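Local structure of ribonuclease (Nicotiana glutinosa, 1IYB) at residues A[10-16]-A[176-182]; A[40-44]-A[78-82]; A[6-11]-A[104-109]. The protein probably cleaves single-stranded RNA as a ribonuclease of the T2 family and binds guanosine-5'-monophosphate in its base pocket. All coordinates share one frame. Residue numbers count along the deposited sequence, not the author numbering.

Interaction 1. Residues A[10-16]-A[176-182]; sequences FFYFVQQ and QIYICVD. With 5GP (guanosine-5'-monophosphate), chain C.
On one sheet face the edge of the Tyr178 ring meets the face of Tyr12, with centroids 5.3 Å apart and planes at 85°. Val14 CG2 lies over the Tyr178 face, 4.0 Å from the ring centroid, a CH-pi contact. Both tyrosines are chi1 m; Val14 is t. Cys180 SG, disulfide-bonded to Cys191, sits 3.4 Å from Tyr12 CD2 and 3.7 Å from Phe10 CE1. The other face carries Phe11, Phe13, Gln15, Ile177, Ile179 and Val181; there Phe11 CB is 4.0 Å from Val181 CB, and helix 111-124 packs on Phe13 and Val181.

Segments 10-16 and 176-182 (part of strand 172-182) are extended and antiparallel. Their axes approach to 4.5 Å at 150°. They are inner strands of the four-stranded antiparallel sheet at the core of this T2-type ribonuclease. Three residue pairs each make two hydrogen bonds. Phe11 N to Val181 O and Val181 N to Phe11 O are both 2.9 Å. Phe13 N to Ile179 O is 2.7 Å. Ile179 N to Phe13 O is 3.1 Å. Gln15 N to Ile177 O is 3.1 Å. Ile177 N to Gln15 O is 3.0 Å. Tyr12-Cys180, Val14-Tyr178 and Gln16-Gln176 are non-hydrogen-bonded pairs.

Tyr178 OH is hydrogen-bonded to Glu163; Gln176 OE1 accepts from His43 ND1. Gln16 (chi1 p, chi2 t) reads the guanine: OE1 accepts from 5GP N1 at 2.8 Å and N2 at 3.2 Å, and NE2 donates to 5GP O6 at 3.1 Å. A water donates to Gln16 OE1 at 2.6 Å, accepts from 5GP N2 at 2.8 Å and weakly donates to Gln176 OE1 at 2.6 Å.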
# COMPACT_ATOMS: atom_id res chain seq x y z
N PHE A 10 9.00 3.70 14.48
CA PHE A 10 9.79 2.54 14.90
C PHE A 10 9.80 1.49 13.79
O PHE A 10 9.17 1.68 12.76
CB PHE A 10 9.18 1.95 16.18
CG PHE A 10 7.82 1.34 15.97
CD1 PHE A 10 7.68 0.01 15.60
CD2 PHE A 10 6.67 2.11 16.14
CE1 PHE A 10 6.41 -0.55 15.38
CE2 PHE A 10 5.40 1.56 15.93
CZ PHE A 10 5.27 0.23 15.55
N PHE A 11 10.52 0.39 14.01
CA PHE A 11 10.56 -0.68 13.01
C PHE A 11 9.97 -1.97 13.55
O PHE A 11 10.06 -2.26 14.74
CB PHE A 11 11.99 -1.09 12.61
CG PHE A 11 12.84 -0.01 12.02
CD1 PHE A 11 13.61 0.81 12.83
CD2 PHE A 11 12.96 0.10 10.63
CE1 PHE A 11 14.51 1.72 12.28
CE2 PHE A 11 13.86 1.01 10.07
CZ PHE A 11 14.63 1.82 10.89
N TYR A 12 9.39 -2.76 12.65
CA TYR A 12 8.92 -4.09 12.99
C TYR A 12 9.97 -4.97 12.30
O TYR A 12 10.20 -4.81 11.10
CB TYR A 12 7.57 -4.43 12.34
CG TYR A 12 6.33 -4.00 13.09
CD1 TYR A 12 5.28 -3.39 12.42
CD2 TYR A 12 6.18 -4.24 14.46
CE1 TYR A 12 4.11 -3.01 13.07
CE2 TYR A 12 5.01 -3.87 15.13
CZ TYR A 12 3.99 -3.25 14.43
OH TYR A 12 2.83 -2.86 15.06
N PHE A 13 10.64 -5.84 13.05
CA PHE A 13 11.59 -6.76 12.42
C PHE A 13 10.75 -8.02 12.31
O PHE A 13 10.40 -8.64 13.33
CB PHE A 13 12.82 -7.00 13.30
CG PHE A 13 13.74 -8.06 12.76
CD1 PHE A 13 14.25 -7.98 11.46
CD2 PHE A 13 14.08 -9.16 13.54
CE1 PHE A 13 15.08 -8.98 10.95
CE2 PHE A 13 14.91 -10.16 13.03
CZ PHE A 13 15.41 -10.07 11.74
N VAL A 14 10.42 -8.40 11.08
CA VAL A 14 9.54 -9.54 10.83
C VAL A 14 10.21 -10.79 10.26
O VAL A 14 10.95 -10.71 9.28
CB VAL A 14 8.42 -9.10 9.85
CG1 VAL A 14 7.38 -10.20 9.71
CG2 VAL A 14 7.79 -7.81 10.34
N GLN A 15 9.94 -11.92 10.90
CA GLN A 15 10.47 -13.21 10.46
C GLN A 15 9.32 -14.16 10.15
O GLN A 15 8.29 -14.14 10.83
CB GLN A 15 11.36 -13.82 11.54
CG GLN A 15 12.63 -13.04 11.81
CD GLN A 15 13.57 -13.78 12.73
OE1 GLN A 15 14.09 -14.84 12.37
NE2 GLN A 15 13.79 -13.24 13.92
N GLN A 16 9.50 -14.99 9.12
CA GLN A 16 8.46 -15.93 8.70
C GLN A 16 8.90 -17.38 8.91
O GLN A 16 10.08 -17.70 8.80
CB GLN A 16 8.13 -15.72 7.21
CG GLN A 16 9.33 -15.92 6.27
CD GLN A 16 8.95 -15.89 4.79
OE1 GLN A 16 7.80 -15.60 4.44
NE2 GLN A 16 9.91 -16.19 3.93
N GLN A 176 4.17 -15.64 11.33
CA GLN A 176 5.24 -14.65 11.44
C GLN A 176 5.36 -14.11 12.85
O GLN A 176 4.39 -14.09 13.61
CB GLN A 176 5.00 -13.48 10.47
CG GLN A 176 4.78 -13.91 9.02
CD GLN A 176 4.98 -12.78 8.04
OE1 GLN A 176 6.07 -12.60 7.50
NE2 GLN A 176 3.93 -11.99 7.82
N ILE A 177 6.57 -13.66 13.20
CA ILE A 177 6.84 -13.11 14.51
C ILE A 177 7.46 -11.73 14.35
O ILE A 177 8.43 -11.56 13.60
CB ILE A 177 7.77 -14.05 15.31
CG1 ILE A 177 7.02 -15.35 15.61
CG2 ILE A 177 8.22 -13.38 16.62
CD1 ILE A 177 7.81 -16.36 16.42
N TYR A 178 6.88 -10.76 15.04
CA TYR A 178 7.31 -9.36 14.99
C TYR A 178 8.03 -8.92 16.27
O TYR A 178 7.55 -9.17 17.38
CB TYR A 178 6.08 -8.45 14.82
CG TYR A 178 5.30 -8.60 13.53
CD1 TYR A 178 4.80 -9.84 13.12
CD2 TYR A 178 5.00 -7.49 12.75
CE1 TYR A 178 4.02 -9.96 11.97
CE2 TYR A 178 4.22 -7.60 11.59
CZ TYR A 178 3.73 -8.83 11.21
OH TYR A 178 2.96 -8.93 10.08
N ILE A 179 9.16 -8.25 16.10
CA ILE A 179 9.94 -7.73 17.22
C ILE A 179 10.17 -6.25 16.90
O ILE A 179 10.54 -5.92 15.77
CB ILE A 179 11.31 -8.43 17.34
CG1 ILE A 179 11.11 -9.94 17.55
CG2 ILE A 179 12.11 -7.83 18.49
CD1 ILE A 179 10.32 -10.28 18.79
N CYS A 180 9.96 -5.36 17.86
CA CYS A 180 10.14 -3.94 17.59
C CYS A 180 11.53 -3.37 17.87
O CYS A 180 12.20 -3.76 18.83
CB CYS A 180 9.05 -3.14 18.32
SG CYS A 180 7.43 -3.43 17.54
N VAL A 181 11.95 -2.46 16.99
CA VAL A 181 13.25 -1.78 17.09
C VAL A 181 12.99 -0.28 17.09
O VAL A 181 12.11 0.20 16.37
CB VAL A 181 14.14 -2.13 15.87
CG1 VAL A 181 15.52 -1.50 16.02
CG2 VAL A 181 14.26 -3.64 15.73
N ASP A 182 13.74 0.47 17.89
CA ASP A 182 13.53 1.92 17.96
C ASP A 182 13.82 2.62 16.63
O ASP A 182 14.55 2.10 15.79
CB ASP A 182 14.38 2.53 19.07
CG ASP A 182 15.76 2.91 18.60
OD1 ASP A 182 16.52 2.01 18.19
OD2 ASP A 182 16.07 4.12 18.62
P 5GP C . 5.56 -6.89 2.50
O1P 5GP C . 4.83 -5.62 2.55
O2P 5GP C . 7.03 -6.73 2.85
O3P 5GP C . 4.87 -7.96 3.42
O5' 5GP C . 5.52 -7.59 1.02
C5' 5GP C . 6.04 -8.95 0.79
C4' 5GP C . 5.92 -9.45 -0.67
O4' 5GP C . 7.23 -10.10 -1.00
C3' 5GP C . 4.91 -10.54 -1.03
O3' 5GP C . 3.61 -10.04 -1.31
C2' 5GP C . 5.51 -11.24 -2.25
O2' 5GP C . 5.14 -10.60 -3.48
C1' 5GP C . 7.00 -11.18 -1.97
N9 5GP C . 7.74 -12.42 -1.58
C8 5GP C . 8.73 -13.10 -2.25
N7 5GP C . 9.26 -14.11 -1.60
C5 5GP C . 8.54 -14.10 -0.39
C6 5GP C . 8.67 -14.97 0.73
O6 5GP C . 9.43 -15.92 0.88
N1 5GP C . 7.74 -14.63 1.77
C2 5GP C . 6.84 -13.57 1.69
N2 5GP C . 6.07 -13.42 2.78
N3 5GP C . 6.72 -12.74 0.63
C4 5GP C . 7.61 -13.07 -0.37
O HOH W 1 5.82 -14.26 5.49

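Interaction 2. Residues A[40-44]-A[78-82]; sequences FGIHG and QNWPT. With 5GP (guanosine-5'-monophosphate), chain C.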
# COMPACT_ATOMS: atom_id res chain seq x y z
N PHE A 40 13.48 -19.97 11.01
CA PHE A 40 12.70 -18.83 10.56
C PHE A 40 13.59 -18.08 9.58
O PHE A 40 14.82 -18.13 9.67
CB PHE A 40 12.36 -17.90 11.73
CG PHE A 40 11.22 -18.38 12.58
CD1 PHE A 40 11.42 -19.37 13.54
CD2 PHE A 40 9.95 -17.84 12.42
CE1 PHE A 40 10.36 -19.81 14.33
CE2 PHE A 40 8.88 -18.28 13.22
CZ PHE A 40 9.09 -19.27 14.17
N GLY A 41 12.97 -17.39 8.62
CA GLY A 41 13.73 -16.61 7.66
C GLY A 41 13.29 -15.16 7.78
O GLY A 41 12.18 -14.89 8.25
N ILE A 42 14.14 -14.23 7.38
CA ILE A 42 13.80 -12.82 7.43
C ILE A 42 12.72 -12.48 6.40
O ILE A 42 12.77 -12.97 5.27
CB ILE A 42 15.02 -11.92 7.10
CG1 ILE A 42 16.13 -12.14 8.14
CG2 ILE A 42 14.60 -10.46 7.05
CD1 ILE A 42 17.45 -11.52 7.74
N HIS A 43 11.73 -11.69 6.79
CA HIS A 43 10.74 -11.24 5.82
C HIS A 43 11.22 -9.82 5.51
O HIS A 43 11.48 -9.49 4.36
CB HIS A 43 9.32 -11.22 6.39
CG HIS A 43 8.28 -10.83 5.38
ND1 HIS A 43 6.94 -11.08 5.55
CD2 HIS A 43 8.40 -10.19 4.19
CE1 HIS A 43 6.27 -10.61 4.51
NE2 HIS A 43 7.14 -10.07 3.67
N GLY A 44 11.37 -9.00 6.56
CA GLY A 44 11.85 -7.65 6.36
C GLY A 44 11.93 -6.80 7.61
O GLY A 44 11.52 -7.23 8.70
N GLN A 78 21.33 -17.44 2.97
CA GLN A 78 21.03 -18.38 4.05
C GLN A 78 19.92 -17.92 4.99
O GLN A 78 19.10 -18.73 5.42
CB GLN A 78 22.29 -18.65 4.88
CG GLN A 78 23.40 -19.31 4.09
CD GLN A 78 22.92 -20.56 3.38
OE1 GLN A 78 22.37 -21.47 4.00
NE2 GLN A 78 23.14 -20.62 2.07
N ASN A 79 19.87 -16.62 5.28
CA ASN A 79 18.90 -16.09 6.22
C ASN A 79 17.68 -15.34 5.71
O ASN A 79 16.76 -15.06 6.49
CB ASN A 79 19.63 -15.18 7.22
CG ASN A 79 20.63 -15.93 8.06
OD1 ASN A 79 21.81 -16.02 7.72
ND2 ASN A 79 20.16 -16.48 9.17
N TRP A 80 17.66 -15.03 4.42
CA TRP A 80 16.55 -14.28 3.82
C TRP A 80 16.09 -14.97 2.54
O TRP A 80 16.02 -14.34 1.48
CB TRP A 80 17.04 -12.87 3.50
CG TRP A 80 15.98 -11.80 3.47
CD1 TRP A 80 14.70 -11.91 3.00
CD2 TRP A 80 16.15 -10.44 3.87
NE1 TRP A 80 14.06 -10.69 3.09
CE2 TRP A 80 14.93 -9.77 3.62
CE3 TRP A 80 17.22 -9.72 4.43
CZ2 TRP A 80 14.75 -8.42 3.91
CZ3 TRP A 80 17.04 -8.38 4.71
CH2 TRP A 80 15.82 -7.74 4.45
N PRO A 81 15.75 -16.26 2.61
CA PRO A 81 15.31 -16.95 1.39
C PRO A 81 13.93 -16.54 0.89
O PRO A 81 13.08 -16.09 1.66
CB PRO A 81 15.34 -18.42 1.80
CG PRO A 81 14.95 -18.36 3.25
CD PRO A 81 15.77 -17.19 3.76
N THR A 82 13.73 -16.70 -0.41
CA THR A 82 12.44 -16.41 -1.02
C THR A 82 11.74 -17.75 -1.23
O THR A 82 12.38 -18.74 -1.60
CB THR A 82 12.57 -15.70 -2.39
OG1 THR A 82 11.27 -15.51 -2.95
CG2 THR A 82 13.42 -16.52 -3.36
P 5GP C . 5.56 -6.89 2.50
O1P 5GP C . 4.83 -5.62 2.55
O2P 5GP C . 7.03 -6.73 2.85
O3P 5GP C . 4.87 -7.96 3.42
O5' 5GP C . 5.52 -7.59 1.02
C5' 5GP C . 6.04 -8.95 0.79
C4' 5GP C . 5.92 -9.45 -0.67
O4' 5GP C . 7.23 -10.10 -1.00
C3' 5GP C . 4.91 -10.54 -1.03
O3' 5GP C . 3.61 -10.04 -1.31
C2' 5GP C . 5.51 -11.24 -2.25
O2' 5GP C . 5.14 -10.60 -3.48
C1' 5GP C . 7.00 -11.18 -1.97
N9 5GP C . 7.74 -12.42 -1.58
C8 5GP C . 8.73 -13.10 -2.25
N7 5GP C . 9.26 -14.11 -1.60
C5 5GP C . 8.54 -14.10 -0.39
C6 5GP C . 8.67 -14.97 0.73
O6 5GP C . 9.43 -15.92 0.88
N1 5GP C . 7.74 -14.63 1.77
C2 5GP C . 6.84 -13.57 1.69
N2 5GP C . 6.07 -13.42 2.78
N3 5GP C . 6.72 -12.74 0.63
C4 5GP C . 7.61 -13.07 -0.37
O HOH W 2 16.88 -18.79 7.69
O HOH W 3 12.97 -15.65 4.43
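Ile42 N donates to Asn79 O at 2.9 Å, almost straight. This bond ties the start of strand 41-48 to the C-terminal end of helix 73-79. Trp80, the first residue to leave helical geometry, lays its indole against Ile42. Its NE1 makes a weak, bent bond to His43 O at 3.1 Å, and Trp80 O accepts from Trp94 NE1. Ile42 CG2 sits over the six-membered ring of Trp80, 3.5 Å from the centroid, in a CH-pi contact. Ile42 O is satisfied by a water that also donates to Pro81 O, both at 2.8 Å.

In the guanine pocket, Thr82 OG1 donates to 5GP N7 at 2.8 Å. 5GP N2 lies over the face of the His43 ring, and His43 NE2 is 3.1 Å from 5GP O3P. His43 ND1 is hydrogen-bonded to Gln176 OE1. The His-Gly-Leu-Trp-Pro sequence from His43 is that of an active-site segment of T2 ribonucleases, consistent with His43 lying beside the phosphate.

His43 and Gly44 both face Val14 of neighbouring strand 10-16, a classic beta bulge. Helix 111-124 packs against Ile42 and Trp80, and helix 91-102 brings Glu97 against Trp80 and His43.

Interaction 3. Residues A[6-11]-A[104-109]; sequences QDFDFF and CAENVF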
# COMPACT_ATOMS: atom_id res chain seq x y z
N GLN A 6 11.67 12.67 10.01
CA GLN A 6 11.58 11.23 9.78
C GLN A 6 10.13 10.86 9.49
O GLN A 6 9.22 11.35 10.15
CB GLN A 6 12.07 10.46 11.01
CG GLN A 6 13.56 10.53 11.23
CD GLN A 6 14.03 9.57 12.30
OE1 GLN A 6 13.77 9.75 13.49
NE2 GLN A 6 14.72 8.51 11.87
N ASP A 7 9.93 9.98 8.51
CA ASP A 7 8.58 9.58 8.14
C ASP A 7 8.04 8.34 8.86
O ASP A 7 7.05 7.77 8.42
CB ASP A 7 8.50 9.34 6.62
CG ASP A 7 9.45 8.26 6.14
OD1 ASP A 7 9.74 7.31 6.90
OD2 ASP A 7 9.90 8.34 4.98
N PHE A 8 8.69 7.94 9.95
CA PHE A 8 8.24 6.77 10.70
C PHE A 8 8.68 6.87 12.16
O PHE A 8 9.55 7.67 12.50
CB PHE A 8 8.80 5.48 10.07
CG PHE A 8 10.27 5.26 10.33
CD1 PHE A 8 10.68 4.33 11.29
CD2 PHE A 8 11.23 5.98 9.64
CE1 PHE A 8 12.03 4.12 11.55
CE2 PHE A 8 12.59 5.78 9.89
CZ PHE A 8 12.99 4.85 10.85
N ASP A 9 8.07 6.05 13.01
CA ASP A 9 8.37 6.06 14.45
C ASP A 9 9.27 4.92 14.93
O ASP A 9 10.20 5.15 15.70
CB ASP A 9 7.06 6.04 15.24
CG ASP A 9 6.27 7.33 15.09
OD1 ASP A 9 5.03 7.25 14.96
OD2 ASP A 9 6.89 8.41 15.12
N PHE A 10 9.00 3.70 14.48
CA PHE A 10 9.79 2.54 14.90
C PHE A 10 9.80 1.49 13.79
O PHE A 10 9.17 1.68 12.76
CB PHE A 10 9.18 1.95 16.18
CG PHE A 10 7.82 1.34 15.97
CD1 PHE A 10 7.68 0.01 15.60
CD2 PHE A 10 6.67 2.11 16.14
CE1 PHE A 10 6.41 -0.55 15.38
CE2 PHE A 10 5.40 1.56 15.93
CZ PHE A 10 5.27 0.23 15.55
N PHE A 11 10.52 0.39 14.01
CA PHE A 11 10.56 -0.68 13.01
C PHE A 11 9.97 -1.97 13.55
O PHE A 11 10.06 -2.26 14.74
CB PHE A 11 11.99 -1.09 12.61
CG PHE A 11 12.84 -0.01 12.02
CD1 PHE A 11 13.61 0.81 12.83
CD2 PHE A 11 12.96 0.10 10.63
CE1 PHE A 11 14.51 1.72 12.28
CE2 PHE A 11 13.86 1.01 10.07
CZ PHE A 11 14.63 1.82 10.89
N CYS A 104 11.90 3.95 3.15
CA CYS A 104 11.20 4.76 4.14
C CYS A 104 12.04 5.02 5.39
O CYS A 104 11.59 5.70 6.32
CB CYS A 104 9.87 4.11 4.51
SG CYS A 104 8.73 3.94 3.09
N ALA A 105 13.26 4.49 5.41
CA ALA A 105 14.17 4.69 6.53
C ALA A 105 15.54 5.10 6.01
O ALA A 105 16.55 4.94 6.69
CB ALA A 105 14.29 3.41 7.36
N GLU A 106 15.56 5.64 4.79
CA GLU A 106 16.78 6.09 4.12
C GLU A 106 17.65 7.04 4.93
O GLU A 106 18.87 7.08 4.75
CB GLU A 106 16.44 6.80 2.81
CG GLU A 106 16.14 5.90 1.64
CD GLU A 106 15.82 6.69 0.39
OE1 GLU A 106 15.76 6.08 -0.69
OE2 GLU A 106 15.61 7.92 0.48
N ASN A 107 17.02 7.82 5.80
CA ASN A 107 17.72 8.79 6.62
C ASN A 107 18.47 8.12 7.76
O ASN A 107 19.34 8.73 8.39
CB ASN A 107 16.72 9.80 7.20
CG ASN A 107 15.74 9.15 8.18
OD1 ASN A 107 15.74 9.46 9.37
ND2 ASN A 107 14.89 8.26 7.67
N VAL A 108 18.14 6.86 8.02
CA VAL A 108 18.76 6.09 9.09
C VAL A 108 19.76 5.07 8.56
O VAL A 108 20.86 4.93 9.09
CB VAL A 108 17.70 5.37 9.94
CG1 VAL A 108 18.36 4.54 11.02
CG2 VAL A 108 16.75 6.38 10.55
N PHE A 109 19.38 4.34 7.51
CA PHE A 109 20.25 3.33 6.91
C PHE A 109 20.28 3.43 5.39
O PHE A 109 19.24 3.68 4.78
CB PHE A 109 19.74 1.90 7.21
CG PHE A 109 19.68 1.53 8.66
CD1 PHE A 109 18.47 1.19 9.25
CD2 PHE A 109 20.84 1.44 9.42
CE1 PHE A 109 18.41 0.77 10.58
CE2 PHE A 109 20.80 1.02 10.75
CZ PHE A 109 19.58 0.68 11.32
O HOH W 4 12.26 9.05 7.09
O HOH W 5 13.20 7.90 4.34
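The turn 104-109 offers a shallow hollow, and two aromatic rings from segment 6-11 fill it. The backbone is folded back on itself here: Ala105 O accepts from Val108 N at 2.8 Å and from Phe109 N at 3.0 Å. This curl presents Ala105, Asn107, Val108 and Phe109 to the partner. Ala105 CB is the small knob that touches both rings. It lies 3.9 Å from Phe8 CE2 and 3.6 Å from Phe11 CE2, where it meets the edge of the Phe11 ring.

The Phe8 ring has the Cys104 carbonyl beside CD2 and Val108 at its edge near CZ. Phe8 CD2 is 3.4 Å from Cys104 O, and Phe8 CZ is 4.1 Å from Val108 CG2. Phe11 CZ also reaches Phe109 CE1 at 3.9 Å. Phe8 and Phe11 also rest on Pro47 of strand 41-48, and Phe109 packs on Tyr114 and Lys117 of helix 111-124. The contact thus joins the N-terminal arm, as it enters strand 10-16, to the loop between helices 91-102 and 111-124.

Polar groups cover the outer side. Gln6 reaches across so that its NE2 donates to Asn107 OD1 at 2.9 Å, while Gln6 NE2 also lies 3.2 Å from Val108 CG2. One water accepts from Asp7 N at 2.9 Å and donates weakly to Cys104 O at 3.5 Å. Cys104 is fixed by a disulfide to Cys58. Asp7 OD1 stands only 2.5 Å from Cys104 O; a separation this short is consistent with a proton on the Asp7 acid.

Overall arrangement
Interactions 1 and 2 meet at the nucleotide. Their centres are 13 Å apart, and both touch 5GP. They also touch each other: Gln176 OE1 is 2.6 Å from His43 ND1, and Val14 O is 2.8 Å from His43 N. Gln16 from interaction 1 and Thr82 from interaction 2 bind different edges of the same guanine. Interaction 3 lies at the other end of strand 10-16. Its segment overlaps that of interaction 1 at Phe10 and Phe11, and Phe11 takes part in both contacts; the centres are 14 Å apart. Its centre is 21 Å from that of interaction 2, and the Cys104 side chain stays about 10 Å from 5GP. Strand 10-16 runs from the N-terminal arm to the guanine pocket.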